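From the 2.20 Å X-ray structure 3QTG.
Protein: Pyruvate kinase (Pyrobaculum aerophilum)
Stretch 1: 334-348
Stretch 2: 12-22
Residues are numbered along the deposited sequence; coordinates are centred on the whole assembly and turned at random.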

ATOM      1  N   ALA A 334     -13.611 -40.293  12.428  1.00 46.46           N
ATOM      2  CA  ALA A 334     -13.656 -38.888  12.824  1.00 45.70           C
ATOM      3  C   ALA A 334     -12.311 -38.189  12.630  1.00 45.42           C
ATOM      4  O   ALA A 334     -12.269 -37.149  11.982  1.00 45.39           O
ATOM      5  CB  ALA A 334     -14.158 -38.741  14.253  1.00 45.24           C
ATOM      6  N   VAL A 335     -11.221 -38.773  13.140  1.00 45.24           N
ATOM      7  CA  VAL A 335      -9.879 -38.203  12.924  1.00 44.98           C
ATOM      8  C   VAL A 335      -9.405 -38.314  11.480  1.00 45.83           C
ATOM      9  O   VAL A 335      -8.633 -37.468  10.992  1.00 45.71           O
ATOM     10  CB  VAL A 335      -8.797 -38.755  13.900  1.00 45.01           C
ATOM     11  CG1 VAL A 335      -9.151 -38.407  15.350  1.00 44.69           C
ATOM     12  CG2 VAL A 335      -8.558 -40.257  13.721  1.00 44.95           C
ATOM     13  N   SER A 336      -9.876 -39.355  10.797  1.00 46.42           N
ATOM     14  CA  SER A 336      -9.520 -39.587   9.412  1.00 46.99           C
ATOM     15  C   SER A 336     -10.151 -38.506   8.536  1.00 46.34           C
ATOM     16  O   SER A 336      -9.468 -37.909   7.715  1.00 46.59           O
ATOM     17  CB  SER A 336      -9.947 -40.993   8.986  1.00 48.06           C
ATOM     18  OG  SER A 336      -9.554 -41.261   7.654  1.00 51.21           O
ATOM     19  N   TRP A 337     -11.435 -38.225   8.748  1.00 46.20           N
ATOM     20  CA  TRP A 337     -12.124 -37.137   8.045  1.00 45.57           C
ATOM     21  C   TRP A 337     -11.606 -35.731   8.381  1.00 44.87           C
ATOM     22  O   TRP A 337     -11.521 -34.883   7.493  1.00 44.07           O
ATOM     23  CB  TRP A 337     -13.628 -37.222   8.263  1.00 45.98           C
ATOM     24  CG  TRP A 337     -14.291 -38.038   7.214  1.00 47.37           C
ATOM     25  CD1 TRP A 337     -14.708 -39.341   7.317  1.00 48.51           C
ATOM     26  CD2 TRP A 337     -14.601 -37.624   5.881  1.00 47.71           C
ATOM     27  NE1 TRP A 337     -15.263 -39.751   6.139  1.00 47.77           N
ATOM     28  CE2 TRP A 337     -15.212 -38.724   5.236  1.00 48.27           C
ATOM     29  CE3 TRP A 337     -14.433 -36.426   5.171  1.00 47.60           C
ATOM     30  CZ2 TRP A 337     -15.659 -38.665   3.908  1.00 48.84           C
ATOM     31  CZ3 TRP A 337     -14.869 -36.368   3.844  1.00 48.13           C
ATOM     32  CH2 TRP A 337     -15.476 -37.483   3.229  1.00 49.41           C
ATOM     33  N   LEU A 338     -11.251 -35.497   9.649  1.00 44.34           N
ATOM     34  CA  LEU A 338     -10.594 -34.239  10.047  1.00 44.17           C
ATOM     35  C   LEU A 338      -9.340 -33.936   9.205  1.00 44.75           C
ATOM     36  O   LEU A 338      -9.208 -32.861   8.602  1.00 44.24           O
ATOM     37  CB  LEU A 338     -10.224 -34.254  11.535  1.00 43.23           C
ATOM     38  CG  LEU A 338      -9.657 -32.911  12.008  1.00 42.92           C
ATOM     39  CD1 LEU A 338     -10.611 -31.722  11.654  1.00 41.55           C
ATOM     40  CD2 LEU A 338      -9.327 -32.929  13.503  1.00 42.86           C
ATOM     41  N   SER A 339      -8.443 -34.915   9.169  1.00 45.35           N
ATOM     42  CA  SER A 339      -7.153 -34.822   8.499  1.00 45.74           C
ATOM     43  C   SER A 339      -7.293 -34.680   6.984  1.00 46.24           C
ATOM     44  O   SER A 339      -6.567 -33.906   6.350  1.00 46.25           O
ATOM     45  CB  SER A 339      -6.338 -36.074   8.847  1.00 45.77           C
ATOM     46  OG  SER A 339      -4.980 -35.892   8.562  1.00 46.04           O
ATOM     47  N   ARG A 340      -8.230 -35.438   6.420  1.00 46.72           N
ATOM     48  CA  ARG A 340      -8.552 -35.391   5.001  1.00 47.32           C
ATOM     49  C   ARG A 340      -9.056 -33.997   4.577  1.00 46.94           C
ATOM     50  O   ARG A 340      -8.582 -33.448   3.587  1.00 47.18           O
ATOM     51  CB  ARG A 340      -9.606 -36.454   4.698  1.00 47.91           C
ATOM     52  CG  ARG A 340      -9.885 -36.676   3.231  1.00 50.93           C
ATOM     53  CD  ARG A 340     -11.063 -37.642   3.049  1.00 58.13           C
ATOM     54  NE  ARG A 340     -11.096 -38.701   4.071  1.00 61.56           N
ATOM     55  CZ  ARG A 340     -11.707 -39.877   3.917  1.00 64.97           C
ATOM     56  NH1 ARG A 340     -12.335 -40.151   2.773  1.00 66.37           N
ATOM     57  NH2 ARG A 340     -11.685 -40.782   4.901  1.00 64.38           N
ATOM     58  N   ILE A 341     -10.009 -33.437   5.325  1.00 46.11           N
ATOM     59  CA  ILE A 341     -10.524 -32.073   5.059  1.00 45.38           C
ATOM     60  C   ILE A 341      -9.418 -31.027   5.095  1.00 45.48           C
ATOM     61  O   ILE A 341      -9.389 -30.126   4.264  1.00 45.41           O
ATOM     62  CB  ILE A 341     -11.653 -31.644   6.044  1.00 45.11           C
ATOM     63  CG1 ILE A 341     -12.897 -32.534   5.867  1.00 44.61           C
ATOM     64  CG2 ILE A 341     -12.006 -30.122   5.855  1.00 44.89           C
ATOM     65  CD1 ILE A 341     -13.868 -32.523   7.048  1.00 43.54           C
ATOM     66  N   LEU A 342      -8.518 -31.153   6.067  1.00 45.90           N
ATOM     67  CA  LEU A 342      -7.427 -30.199   6.253  1.00 46.66           C
ATOM     68  C   LEU A 342      -6.461 -30.191   5.070  1.00 48.11           C
ATOM     69  O   LEU A 342      -5.946 -29.133   4.676  1.00 47.99           O
ATOM     70  CB  LEU A 342      -6.686 -30.452   7.580  1.00 45.82           C
ATOM     71  CG  LEU A 342      -7.516 -30.202   8.849  1.00 45.37           C
ATOM     72  CD1 LEU A 342      -6.718 -30.434  10.139  1.00 42.90           C
ATOM     73  CD2 LEU A 342      -8.137 -28.825   8.837  1.00 43.73           C
ATOM     74  N   MET A 343      -6.231 -31.371   4.494  1.00 49.49           N
ATOM     75  CA  MET A 343      -5.367 -31.499   3.328  1.00 51.56           C
ATOM     76  C   MET A 343      -5.905 -30.728   2.130  1.00 51.07           C
ATOM     77  O   MET A 343      -5.170 -30.431   1.198  1.00 51.86           O
ATOM     78  CB  MET A 343      -5.129 -32.975   2.983  1.00 52.17           C
ATOM     79  CG  MET A 343      -4.286 -33.679   4.040  1.00 52.47           C
ATOM     80  SD  MET A 343      -3.883 -35.394   3.663  1.00 56.06           S
ATOM     81  CE  MET A 343      -2.812 -35.786   5.065  1.00 55.16           C
ATOM     82  N   ASN A 344      -7.185 -30.378   2.175  1.00 50.54           N
ATOM     83  CA  ASN A 344      -7.809 -29.607   1.102  1.00 50.35           C
ATOM     84  C   ASN A 344      -7.810 -28.101   1.331  1.00 49.39           C
ATOM     85  O   ASN A 344      -8.099 -27.348   0.403  1.00 49.90           O
ATOM     86  CB  ASN A 344      -9.252 -30.072   0.884  1.00 50.42           C
ATOM     87  CG  ASN A 344      -9.325 -31.442   0.269  1.00 52.16           C
ATOM     88  OD1 ASN A 344      -9.215 -31.596  -0.956  1.00 50.51           O
ATOM     89  ND2 ASN A 344      -9.485 -32.465   1.121  1.00 51.96           N
ATOM     90  N   VAL A 345      -7.513 -27.670   2.555  1.00 47.85           N
ATOM     91  CA  VAL A 345      -7.674 -26.261   2.940  1.00 47.12           C
ATOM     92  C   VAL A 345      -6.783 -25.293   2.135  1.00 47.10           C
ATOM     93  O   VAL A 345      -5.607 -25.538   1.938  1.00 46.47           O
ATOM     94  CB  VAL A 345      -7.519 -26.042   4.481  1.00 46.14           C
ATOM     95  CG1 VAL A 345      -7.570 -24.569   4.838  1.00 44.59           C
ATOM     96  CG2 VAL A 345      -8.631 -26.768   5.230  1.00 46.85           C
ATOM     97  N   GLU A 346      -7.367 -24.206   1.642  1.00 47.80           N
ATOM     98  CA  GLU A 346      -6.545 -23.081   1.223  1.00 48.93           C
ATOM     99  C   GLU A 346      -6.814 -21.950   2.196  1.00 47.84           C
ATOM    100  O   GLU A 346      -7.959 -21.672   2.551  1.00 47.63           O
ATOM    101  CB  GLU A 346      -6.755 -22.696  -0.251  1.00 49.19           C
ATOM    102  CG  GLU A 346      -8.025 -21.932  -0.568  1.00 51.73           C
ATOM    103  CD  GLU A 346      -8.118 -21.490  -2.042  1.00 53.96           C
ATOM    104  OE1 GLU A 346      -7.745 -22.291  -2.941  1.00 58.83           O
ATOM    105  OE2 GLU A 346      -8.561 -20.335  -2.299  1.00 59.15           O
ATOM    106  N   TYR A 347      -5.739 -21.342   2.660  1.00 47.70           N
ATOM    107  CA  TYR A 347      -5.795 -20.453   3.801  1.00 47.80           C
ATOM    108  C   TYR A 347      -6.010 -19.039   3.340  1.00 49.69           C
ATOM    109  O   TYR A 347      -5.383 -18.587   2.385  1.00 49.74           O
ATOM    110  CB  TYR A 347      -4.509 -20.567   4.620  1.00 45.74           C
ATOM    111  CG  TYR A 347      -4.380 -21.921   5.285  1.00 43.84           C
ATOM    112  CD1 TYR A 347      -5.060 -22.196   6.470  1.00 41.50           C
ATOM    113  CD2 TYR A 347      -3.610 -22.934   4.716  1.00 41.73           C
ATOM    114  CE1 TYR A 347      -4.979 -23.441   7.070  1.00 41.29           C
ATOM    115  CE2 TYR A 347      -3.518 -24.202   5.327  1.00 40.60           C
ATOM    116  CZ  TYR A 347      -4.197 -24.433   6.504  1.00 41.81           C
ATOM    117  OH  TYR A 347      -4.134 -25.656   7.131  1.00 43.06           O
ATOM    118  N   GLN A 348      -6.900 -18.339   4.016  1.00 51.86           N
ATOM    119  CA  GLN A 348      -7.131 -16.957   3.663  1.00 54.95           C
ATOM    120  C   GLN A 348      -6.288 -16.048   4.521  1.00 55.84           C
ATOM    121  O   GLN A 348      -6.426 -16.055   5.740  1.00 56.19           O
ATOM    122  CB  GLN A 348      -8.608 -16.605   3.732  1.00 55.32           C
ATOM    123  CG  GLN A 348      -9.262 -16.700   2.362  1.00 58.89           C
ATOM    124  CD  GLN A 348     -10.782 -16.731   2.428  1.00 63.03           C
ATOM    125  OE1 GLN A 348     -11.459 -16.093   1.611  1.00 64.24           O
ATOM    126  NE2 GLN A 348     -11.331 -17.481   3.398  1.00 62.69           N
TER
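Stretch 2, residues 12-22: RARNLTKRVAT

Stretch 1 opens inside a helix that begins earlier in the chain and takes in Ala-334 to Leu-342. Its backbone then extends, and Val-345 to Gln-348 run as loop with psi values between 120° and 136°. Stretch 2 starts as loop and becomes a strand at Lys-18, which continues to Thr-22. The strand runs nearly antiparallel to the helix. Their N-to-C directions differ by 166°, and the axes approach to 9.4 Å. Ala-21 lies beside Val-335, and the loop before the strand passes Met-343.

The register agrees with this direction. The CA atoms of Val-335 and Ala-21 are 7.3 Å apart, and those of Ser-339 and Arg-19 are 7.2 Å apart. The backbones come closer at the other end, where CA of Met-343 is 4.5 Å from CA of Arg-12. Together the two stretches bury 650 Å², both sides summed.

The strand alternates in the usual way. Arg-19 and Ala-21 point their CA-to-CB bonds toward the helix, while Lys-18 and Val-20 point away. Val-335, Leu-338 and Leu-342 point toward the strand from the helix. CG1 of Val-335 packs on CB of Ala-21 at 3.9 Å, an apolar contact. CD2 of Leu-338 lies 4.1 Å from CB of Arg-19. One turn on, CD1 of Leu-342 is 3.5 Å from CG of Arg-19 and 3.8 Å from O of Thr-17. The aliphatic part of Arg-19 thus rests against two leucines.

The guanidinium of Arg-19 makes a polar contact. Its NH1 donates a hydrogen bond to OG of Ser-339, at 2.9 Å and with an angle of 155° at the hydrogen. The hydroxyl sits at the edge of the guanidinium, near its plane, where the N-H bonds point. NE and NH2 are hydrogen-bonded elsewhere in the structure.

The CA-to-CB bond of Asn-15 points toward stretch 1. Its OD1 is 3.5 Å from O of Ser-339, and its ND2 is 3.5 Å from C of Leu-342. Met-343, with chi angles m, t, t, has the largest covered area of any residue here, 92 Å². Its CG is only 2.9 Å from O of Arg-12, a tight approach. Its extended side chain brings CE to 3.8 Å from O of Ala-13.

Tyr-347 makes a separate contact beyond the helix. Its CA-to-CB bond points toward stretch 2, and its OH is hydrogen-bonded to OG1 of Thr-17 at 2.6 Å. OG1 lies at the edge of the ring, near its plane. CE2 of Tyr-347 also packs against CD1 of Leu-16 at 3.9 Å.

Water 1 ties this corner together. It accepts from N of Leu-16 at 2.7 Å and, weakly, from ND2 of Asn-15 at 2.8 Å. It is also hydrogen-bonded to OH of Tyr-347 at 2.8 Å. The water thus bridges the loop before the strand and the tyrosine beyond the helix.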

ATOM      1  N   ARG A  12      -0.750 -30.248   0.753  1.00 71.28           N
ATOM      2  CA  ARG A  12      -1.603 -31.462   0.917  1.00 71.48           C
ATOM      3  C   ARG A  12      -1.024 -32.526   1.862  1.00 70.67           C
ATOM      4  O   ARG A  12      -1.744 -33.026   2.723  1.00 70.79           O
ATOM      5  CB  ARG A  12      -1.921 -32.096  -0.441  1.00 72.38           C
ATOM      6  CG  ARG A  12      -3.196 -31.592  -1.078  1.00 74.41           C
ATOM      7  CD  ARG A  12      -3.814 -32.648  -1.998  1.00 77.62           C
ATOM      8  NE  ARG A  12      -4.810 -32.058  -2.895  1.00 79.67           N
ATOM      9  CZ  ARG A  12      -4.515 -31.399  -4.017  1.00 81.21           C
ATOM     10  NH1 ARG A  12      -3.248 -31.247  -4.392  1.00 80.84           N
ATOM     11  NH2 ARG A  12      -5.488 -30.893  -4.771  1.00 81.69           N
ATOM     12  N   ALA A  13       0.256 -32.872   1.691  1.00 69.69           N
ATOM     13  CA  ALA A  13       0.857 -34.041   2.373  1.00 68.55           C
ATOM     14  C   ALA A  13       1.068 -33.904   3.888  1.00 67.27           C
ATOM     15  O   ALA A  13       0.866 -34.880   4.635  1.00 67.62           O
ATOM     16  CB  ALA A  13       2.162 -34.462   1.685  1.00 69.24           C
ATOM     17  N   ARG A  14       1.484 -32.715   4.336  1.00 64.96           N
ATOM     18  CA  ARG A  14       1.656 -32.434   5.767  1.00 62.61           C
ATOM     19  C   ARG A  14       0.834 -31.223   6.200  1.00 60.10           C
ATOM     20  O   ARG A  14       0.857 -30.179   5.552  1.00 59.57           O
ATOM     21  CB  ARG A  14       3.135 -32.245   6.132  1.00 62.88           C
ATOM     22  CG  ARG A  14       3.410 -32.179   7.645  1.00 65.10           C
ATOM     23  CD  ARG A  14       2.854 -33.402   8.388  1.00 70.57           C
ATOM     24  NE  ARG A  14       3.662 -34.607   8.164  1.00 73.63           N
ATOM     25  CZ  ARG A  14       4.402 -35.208   9.098  1.00 75.21           C
ATOM     26  NH1 ARG A  14       4.438 -34.731  10.343  1.00 74.52           N
ATOM     27  NH2 ARG A  14       5.110 -36.291   8.783  1.00 75.04           N
ATOM     28  N   ASN A  15       0.109 -31.381   7.301  1.00 57.14           N
ATOM     29  CA  ASN A  15      -0.822 -30.355   7.741  1.00 53.82           C
ATOM     30  C   ASN A  15      -0.165 -29.177   8.462  1.00 50.24           C
ATOM     31  O   ASN A  15       0.817 -29.323   9.200  1.00 49.63           O
ATOM     32  CB  ASN A  15      -2.011 -30.952   8.534  1.00 54.25           C
ATOM     33  CG  ASN A  15      -3.087 -31.558   7.620  1.00 56.07           C
ATOM     34  OD1 ASN A  15      -3.700 -32.582   7.945  1.00 58.57           O
ATOM     35  ND2 ASN A  15      -3.314 -30.927   6.469  1.00 56.83           N
ATOM     36  N   LEU A  16      -0.715 -27.998   8.197  1.00 46.65           N
ATOM     37  CA  LEU A  16      -0.301 -26.786   8.873  1.00 42.24           C
ATOM     38  C   LEU A  16      -1.204 -26.616  10.069  1.00 39.71           C
ATOM     39  O   LEU A  16      -0.726 -26.328  11.156  1.00 37.58           O
ATOM     40  CB  LEU A  16      -0.363 -25.603   7.919  1.00 42.16           C
ATOM     41  CG  LEU A  16       0.440 -25.727   6.607  1.00 41.71           C
ATOM     42  CD1 LEU A  16       0.373 -24.415   5.841  1.00 40.11           C
ATOM     43  CD2 LEU A  16       1.895 -26.098   6.879  1.00 39.26           C
ATOM     44  N   THR A  17      -2.505 -26.846   9.863  1.00 38.41           N
ATOM     45  CA  THR A  17      -3.475 -26.931  10.957  1.00 37.01           C
ATOM     46  C   THR A  17      -3.257 -28.237  11.717  1.00 36.32           C
ATOM     47  O   THR A  17      -3.206 -29.307  11.126  1.00 35.28           O
ATOM     48  CB  THR A  17      -4.915 -26.893  10.451  1.00 37.20           C
ATOM     49  OG1 THR A  17      -5.059 -25.812   9.525  1.00 38.02           O
ATOM     50  CG2 THR A  17      -5.879 -26.697  11.617  1.00 35.85           C
ATOM     51  N   LYS A  18      -3.118 -28.124  13.030  1.00 35.94           N
ATOM     52  CA  LYS A  18      -2.880 -29.282  13.876  1.00 36.22           C
ATOM     53  C   LYS A  18      -4.180 -29.930  14.370  1.00 36.37           C
ATOM     54  O   LYS A  18      -5.209 -29.277  14.514  1.00 35.41           O
ATOM     55  CB  LYS A  18      -1.933 -28.915  15.034  1.00 36.21           C
ATOM     56  CG  LYS A  18      -0.583 -28.339  14.565  1.00 35.41           C
ATOM     57  CD  LYS A  18       0.093 -29.272  13.560  1.00 36.02           C
ATOM     58  CE  LYS A  18       1.449 -28.776  13.152  1.00 35.62           C
ATOM     59  NZ  LYS A  18       2.276 -28.604  14.369  1.00 37.89           N
ATOM     60  N   ARG A  19      -4.104 -31.234  14.616  1.00 37.22           N
ATOM     61  CA  ARG A  19      -5.277 -32.076  14.843  1.00 37.53           C
ATOM     62  C   ARG A  19      -5.186 -32.636  16.255  1.00 38.16           C
ATOM     63  O   ARG A  19      -4.231 -33.343  16.595  1.00 38.27           O
ATOM     64  CB  ARG A  19      -5.299 -33.220  13.813  1.00 38.07           C
ATOM     65  CG  ARG A  19      -5.230 -32.780  12.329  1.00 38.16           C
ATOM     66  CD  ARG A  19      -4.549 -33.832  11.417  1.00 38.77           C
ATOM     67  NE  ARG A  19      -3.181 -34.112  11.864  1.00 39.76           N
ATOM     68  CZ  ARG A  19      -2.343 -34.988  11.317  1.00 40.84           C
ATOM     69  NH1 ARG A  19      -2.698 -35.726  10.270  1.00 42.42           N
ATOM     70  NH2 ARG A  19      -1.129 -35.124  11.826  1.00 40.87           N
ATOM     71  N   VAL A  20      -6.165 -32.276  17.083  1.00 38.15           N
ATOM     72  CA  VAL A  20      -6.244 -32.748  18.459  1.00 38.83           C
ATOM     73  C   VAL A  20      -7.499 -33.622  18.653  1.00 39.05           C
ATOM     74  O   VAL A  20      -8.589 -33.245  18.225  1.00 39.09           O
ATOM     75  CB  VAL A  20      -6.227 -31.559  19.475  1.00 38.25           C
ATOM     76  CG1 VAL A  20      -6.674 -32.001  20.882  1.00 38.84           C
ATOM     77  CG2 VAL A  20      -4.851 -30.931  19.515  1.00 38.00           C
ATOM     78  N   ALA A  21      -7.326 -34.790  19.269  1.00 39.64           N
ATOM     79  CA  ALA A  21      -8.460 -35.673  19.609  1.00 40.23           C
ATOM     80  C   ALA A  21      -8.552 -35.893  21.104  1.00 40.90           C
ATOM     81  O   ALA A  21      -7.533 -35.947  21.782  1.00 40.43           O
ATOM     82  CB  ALA A  21      -8.355 -37.004  18.905  1.00 40.35           C
ATOM     83  N   THR A  22      -9.783 -35.996  21.608  1.00 41.82           N
ATOM     84  CA  THR A  22     -10.024 -36.340  22.998  1.00 43.57           C
ATOM     85  C   THR A  22     -10.097 -37.856  23.195  1.00 45.08           C
ATOM     86  O   THR A  22     -10.754 -38.567  22.439  1.00 45.23           O
ATOM     87  CB  THR A  22     -11.312 -35.697  23.529  1.00 43.54           C
ATOM     88  OG1 THR A  22     -11.187 -34.267  23.458  1.00 41.87           O
ATOM     89  CG2 THR A  22     -11.587 -36.129  24.982  1.00 43.01           C
TER
HETATM   90  O   HOH W   1      -3.102 -28.203   6.864  1.00 57.87           O